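PDB 3FDI: cytidylate kinase-like family protein from Eubacterium ventriosum, which is of unknown function but probably acts as a P-loop kinase that transfers phosphate to a nucleotide, as cytidylate kinases do. Local coordinates for residues L21-L26 with V185-T189; R56-K60 with R91-E96. All coordinates share one frame; numbering follows the deposited sequence.

Contact 1: residues L21-L26 with V185-T189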
loop_
_atom_site.group_PDB
_atom_site.type_symbol
_atom_site.label_atom_id
_atom_site.label_comp_id
_atom_site.label_asym_id
_atom_site.label_seq_id
_atom_site.Cartn_x
_atom_site.Cartn_y
_atom_site.Cartn_z
ATOM N N LEU B 21 -21.023 17.859 -6.347
ATOM C CA LEU B 21 -21.514 18.821 -7.324
ATOM C C LEU B 21 -21.419 18.262 -8.721
ATOM O O LEU B 21 -22.296 18.465 -9.520
ATOM C CB LEU B 21 -20.700 20.116 -7.299
ATOM C CG LEU B 21 -20.704 20.989 -6.054
ATOM C CD1 LEU B 21 -20.056 22.381 -6.322
ATOM C CD2 LEU B 21 -22.153 21.169 -5.523
ATOM N N VAL B 22 -20.330 17.559 -9.033
ATOM C CA VAL B 22 -20.215 16.898 -10.346
ATOM C C VAL B 22 -21.309 15.826 -10.498
ATOM O O VAL B 22 -21.983 15.729 -11.544
ATOM C CB VAL B 22 -18.828 16.308 -10.536
ATOM C CG1 VAL B 22 -18.742 15.509 -11.827
ATOM C CG2 VAL B 22 -17.765 17.397 -10.503
ATOM N N ALA B 23 -21.484 15.008 -9.471
ATOM C CA ALA B 23 -22.517 13.948 -9.515
ATOM C C ALA B 23 -23.907 14.569 -9.800
ATOM O O ALA B 23 -24.630 14.150 -10.709
ATOM C CB ALA B 23 -22.517 13.172 -8.259
ATOM N N LYS B 24 -24.254 15.601 -9.040
ATOM C CA LYS B 24 -25.483 16.389 -9.274
ATOM C C LYS B 24 -25.588 16.968 -10.677
ATOM O O LYS B 24 -26.593 16.794 -11.348
ATOM C CB LYS B 24 -25.537 17.533 -8.247
ATOM C CG LYS B 24 -26.870 18.217 -8.079
ATOM C CD LYS B 24 -26.970 18.717 -6.627
ATOM C CE LYS B 24 -28.051 19.794 -6.388
ATOM N NZ LYS B 24 -27.485 21.187 -6.437
ATOM N N LYS B 25 -24.550 17.659 -11.128
ATOM C CA LYS B 25 -24.540 18.202 -12.484
ATOM C C LYS B 25 -24.737 17.134 -13.562
ATOM O O LYS B 25 -25.540 17.314 -14.466
ATOM C CB LYS B 25 -23.284 19.051 -12.730
ATOM C CG LYS B 25 -23.342 20.356 -11.911
ATOM C CD LYS B 25 -22.060 21.193 -11.913
ATOM C CE LYS B 25 -22.414 22.673 -11.578
ATOM N NZ LYS B 25 -21.243 23.601 -11.509
ATOM N N LEU B 26 -24.061 16.014 -13.444
ATOM C CA LEU B 26 -24.276 14.879 -14.346
ATOM C C LEU B 26 -25.743 14.380 -14.303
ATOM O O LEU B 26 -26.347 14.158 -15.361
ATOM C CB LEU B 26 -23.319 13.718 -13.980
ATOM C CG LEU B 26 -21.837 13.949 -14.251
ATOM C CD1 LEU B 26 -20.892 12.879 -13.535
ATOM C CD2 LEU B 26 -21.600 14.041 -15.809
ATOM N N VAL B 185 -15.622 22.722 -11.664
ATOM C CA VAL B 185 -16.598 21.618 -11.644
ATOM C C VAL B 185 -17.338 21.444 -12.977
ATOM O O VAL B 185 -17.664 20.334 -13.380
ATOM C CB VAL B 185 -17.644 21.798 -10.461
ATOM C CG1 VAL B 185 -18.686 20.670 -10.448
ATOM C CG2 VAL B 185 -16.919 21.834 -9.131
ATOM N N ASP B 186 -17.636 22.559 -13.637
ATOM C CA ASP B 186 -18.245 22.508 -14.958
ATOM C C ASP B 186 -17.355 21.867 -15.996
ATOM O O ASP B 186 -17.863 21.184 -16.858
ATOM C CB ASP B 186 -18.686 23.878 -15.411
ATOM C CG ASP B 186 -20.090 24.181 -14.980
ATOM O OD1 ASP B 186 -20.880 24.627 -15.808
ATOM O OD2 ASP B 186 -20.435 23.913 -13.824
ATOM N N THR B 187 -16.035 22.048 -15.893
ATOM C CA THR B 187 -15.124 21.497 -16.873
ATOM C C THR B 187 -14.990 19.980 -16.695
ATOM O O THR B 187 -15.010 19.259 -17.675
ATOM C CB THR B 187 -13.739 22.162 -16.829
ATOM O OG1 THR B 187 -13.833 23.530 -17.268
ATOM C CG2 THR B 187 -12.748 21.421 -17.752
ATOM N N ALA B 188 -14.862 19.527 -15.438
ATOM C CA ALA B 188 -14.867 18.104 -15.082
ATOM C C ALA B 188 -16.168 17.410 -15.504
ATOM O O ALA B 188 -16.150 16.345 -16.067
ATOM C CB ALA B 188 -14.629 17.940 -13.571
ATOM N N THR B 189 -17.298 18.026 -15.244
ATOM C CA THR B 189 -18.573 17.438 -15.613
ATOM C C THR B 189 -18.631 17.233 -17.135
ATOM O O THR B 189 -19.023 16.150 -17.614
ATOM C CB THR B 189 -19.727 18.328 -15.097
ATOM O OG1 THR B 189 -19.586 18.473 -13.678
ATOM C CG2 THR B 189 -21.073 17.740 -15.415
#
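Val-185 O, on a residue that packs against Val-22, is gripped twice by Thr-189: the backbone N comes from one face of the carbonyl plane and OG1 from the other, OG1 lying 2.7 Å from Val-185 O. The contact joins helix 19-30, which follows the first strand of the P-loop kinase fold, to helix 185-197 on the same side of the parallel sheet; the two short helical segments are inclined at 56°. With OG1 beside its own backbone N (chi1 -57°) and thus turned back along the helix, Thr-189 sends CG2 across to Lys-25 CB at 3.7 Å and to Leu-26 CD2. The same OG1 lies against Val-22 CG1. Without OG1, a valine in place of Thr-189 would leave Val-185 O with the backbone N alone from this residue, and would probably lose the bond that holds the side chain in this rotation. Val-22 and Ala-188 also rest on Ile-180 of strand 176-180, while Leu-26 reaches Ile-9 and Ile-11. At the more open side the extended chain of Lys-25 lays CD against Val-185 CG1 at 3.7 Å and ends in a salt bridge with Asp-186 OD2, modelled so short that its exact length is doubtful. Packing is tightest between the valines, where Val-22 CG2 and Val-185 CG1 stand 3.4 Å apart.

Contact 2: residues R56-K60 with R91-E96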
loop_
_atom_site.group_PDB
_atom_site.type_symbol
_atom_site.label_atom_id
_atom_site.label_comp_id
_atom_site.label_asym_id
_atom_site.label_seq_id
_atom_site.Cartn_x
_atom_site.Cartn_y
_atom_site.Cartn_z
ATOM N N ARG B 56 -25.256 -15.010 -4.511
ATOM C CA ARG B 56 -23.896 -15.319 -4.857
ATOM C C ARG B 56 -23.920 -15.168 -6.385
ATOM O O ARG B 56 -23.965 -16.154 -7.149
ATOM C CB ARG B 56 -23.480 -16.716 -4.392
ATOM C CG ARG B 56 -22.133 -17.163 -4.963
ATOM C CD ARG B 56 -21.402 -18.193 -4.089
ATOM N NE ARG B 56 -22.310 -19.154 -3.454
ATOM C CZ ARG B 56 -22.821 -20.248 -4.031
ATOM N NH1 ARG B 56 -22.536 -20.542 -5.301
ATOM N NH2 ARG B 56 -23.642 -21.046 -3.334
ATOM N N PHE B 57 -23.970 -13.898 -6.793
ATOM C CA PHE B 57 -23.846 -13.497 -8.185
ATOM C C PHE B 57 -22.348 -13.355 -8.506
ATOM O O PHE B 57 -21.963 -12.702 -9.490
ATOM C CB PHE B 57 -24.575 -12.159 -8.430
ATOM C CG PHE B 57 -26.070 -12.232 -8.269
ATOM C CD1 PHE B 57 -26.916 -12.135 -9.381
ATOM C CD2 PHE B 57 -26.644 -12.392 -7.011
ATOM C CE1 PHE B 57 -28.318 -12.208 -9.235
ATOM C CE2 PHE B 57 -28.040 -12.467 -6.855
ATOM C CZ PHE B 57 -28.872 -12.366 -7.965
ATOM N N ASP B 58 -21.522 -13.965 -7.644
ATOM C CA ASP B 58 -20.056 -13.842 -7.671
ATOM C C ASP B 58 -19.538 -12.393 -7.737
ATOM O O ASP B 58 -18.454 -12.110 -8.277
ATOM C CB ASP B 58 -19.485 -14.725 -8.769
ATOM C CG ASP B 58 -19.819 -16.186 -8.545
ATOM O OD1 ASP B 58 -20.207 -16.546 -7.398
ATOM O OD2 ASP B 58 -19.714 -16.968 -9.520
ATOM N N GLU B 59 -20.331 -11.492 -7.158
ATOM C CA GLU B 59 -19.946 -10.111 -6.973
ATOM C C GLU B 59 -19.146 -10.044 -5.652
ATOM O O GLU B 59 -19.665 -10.369 -4.559
ATOM C CB GLU B 59 -21.194 -9.218 -6.990
ATOM C CG GLU B 59 -21.818 -9.168 -8.418
ATOM C CD GLU B 59 -23.200 -8.517 -8.492
ATOM O OE1 GLU B 59 -23.450 -7.554 -7.734
ATOM O OE2 GLU B 59 -24.022 -8.970 -9.338
ATOM N N LYS B 60 -17.871 -9.668 -5.790
ATOM C CA LYS B 60 -16.860 -9.753 -4.708
ATOM C C LYS B 60 -17.271 -9.123 -3.352
ATOM O O LYS B 60 -17.057 -9.726 -2.307
ATOM C CB LYS B 60 -15.496 -9.175 -5.204
ATOM C CG LYS B 60 -14.840 -9.989 -6.384
ATOM C CD LYS B 60 -13.331 -9.660 -6.583
ATOM C CE LYS B 60 -12.509 -10.883 -7.147
ATOM N NZ LYS B 60 -12.790 -11.270 -8.568
ATOM N N ARG B 91 -27.443 -3.233 -7.370
ATOM C CA ARG B 91 -27.341 -4.289 -8.347
ATOM C C ARG B 91 -28.703 -4.519 -9.032
ATOM O O ARG B 91 -28.768 -4.638 -10.241
ATOM C CB ARG B 91 -26.840 -5.560 -7.650
ATOM C CG ARG B 91 -26.557 -6.765 -8.566
ATOM C CD ARG B 91 -26.600 -8.117 -7.809
ATOM N NE ARG B 91 -27.924 -8.339 -7.234
ATOM C CZ ARG B 91 -28.981 -8.836 -7.874
ATOM N NH1 ARG B 91 -28.925 -9.220 -9.157
ATOM N NH2 ARG B 91 -30.129 -8.916 -7.229
ATOM N N LYS B 92 -29.774 -4.582 -8.258
ATOM C CA LYS B 92 -31.116 -4.769 -8.815
ATOM C C LYS B 92 -31.526 -3.612 -9.703
ATOM O O LYS B 92 -32.037 -3.837 -10.786
ATOM C CB LYS B 92 -32.173 -4.950 -7.715
ATOM C CG LYS B 92 -32.209 -6.345 -7.127
ATOM C CD LYS B 92 -33.332 -6.495 -6.067
ATOM C CE LYS B 92 -33.345 -7.909 -5.432
ATOM N NZ LYS B 92 -34.575 -8.234 -4.624
ATOM N N LYS B 93 -31.333 -2.384 -9.227
ATOM C CA LYS B 93 -31.695 -1.224 -10.017
ATOM C C LYS B 93 -30.894 -1.216 -11.322
ATOM O O LYS B 93 -31.455 -0.934 -12.391
ATOM C CB LYS B 93 -31.497 0.084 -9.247
ATOM C CG LYS B 93 -32.478 0.324 -8.105
ATOM C CD LYS B 93 -33.934 0.415 -8.587
ATOM C CE LYS B 93 -34.781 1.247 -7.636
ATOM N NZ LYS B 93 -36.249 1.247 -7.914
ATOM N N ALA B 94 -29.600 -1.517 -11.257
ATOM C CA ALA B 94 -28.816 -1.581 -12.488
ATOM C C ALA B 94 -29.186 -2.719 -13.444
ATOM O O ALA B 94 -29.267 -2.492 -14.647
ATOM C CB ALA B 94 -27.328 -1.655 -12.190
ATOM N N ASN B 95 -29.368 -3.926 -12.918
ATOM C CA ASN B 95 -29.268 -5.144 -13.740
ATOM C C ASN B 95 -30.574 -5.805 -14.029
ATOM O O ASN B 95 -30.717 -6.465 -15.047
ATOM C CB ASN B 95 -28.372 -6.196 -13.101
ATOM C CG ASN B 95 -26.946 -5.763 -13.045
ATOM O OD1 ASN B 95 -26.544 -4.778 -13.693
ATOM N ND2 ASN B 95 -26.159 -6.453 -12.226
ATOM N N GLU B 96 -31.511 -5.649 -13.114
ATOM C CA GLU B 96 -32.813 -6.243 -13.267
ATOM C C GLU B 96 -33.833 -5.197 -13.742
ATOM O O GLU B 96 -34.586 -5.472 -14.654
ATOM C CB GLU B 96 -33.237 -6.905 -11.957
ATOM C CG GLU B 96 -32.257 -7.996 -11.488
ATOM C CD GLU B 96 -32.677 -8.710 -10.187
ATOM O OE1 GLU B 96 -33.735 -8.359 -9.580
ATOM O OE2 GLU B 96 -31.917 -9.622 -9.769
#
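Arg-91 carries nearly all of this contact, because Phe-57 and Glu-59 both meet its side chain. Its CG stands anti to the backbone N (chi1 -175°), and the chain then bends at chi3 (61°), which lays the guanidinium flat over one face of the Phe-57 ring. The two planes are inclined by 27°, and CZ of Arg-91 lies 3.8 Å from the centroid of the Phe-57 ring, a cation-pi stack shifted toward the rim. NH1 of Arg-91 comes closest, 3.1 Å from Phe-57 CE1, while CD of Arg-91 adds a CH-pi contact over the same ring. Nearer the helix, the Glu-59 side chain crosses that of Arg-91 at about a right angle and sets both carboxylate oxygens against its methylenes, with OE2 of Glu-59 3.1 Å from Arg-91 CD. It makes no salt bridge there, since Glu-59 OE2 is 4.5 Å from Arg-91 NE, but the opposite charges probably still attract. NH2 of Arg-91 is also hydrogen-bonded to Asn-88 OD1, one helical turn earlier. At Asn-95, ND2 only approaches Glu-59 OE2, and OD1 bonds to Asn-115. Glu-96 closes the segment: its OE2 takes hydrogen bonds from both NH1 and NH2 of Arg-91, the first at 3.1 Å, near the guanidinium plane but above the carboxylate's own. The guanidinium is thus fixed at its edge by Glu-96 and over a face by Phe-57. Glu-59, at the N-cap position of helix 60-66, and the Phe-57 stack join this loop to the end of helix 81-95. The loop lies between the second and third strands, where related nucleoside monophosphate kinases carry their NMP-binding part, and the contact probably ties that region to the helix leading into strand 101-104.

Contacts 1 and 2 lie on opposite sides of the chain's centre, their own centres about 27 Å apart and their nearest atoms about 16 Å apart, without touching. Along the chain, 21-26 comes first, then both halves of contact 2, and finally 185-189, so contact 1 brings together helices near the two ends of the chain while contact 2 joins parts only about 30 residues apart. Contact 1 is buried beside the parallel sheet, next to strands 8-13 and 176-180; contact 2 is at the surface, where helix 81-95 precedes strand 101-104 of that sheet. One thus belongs to the core of the P-loop fold; the other ties the loop before helix 60-66 to the end of helix 81-95 at the periphery.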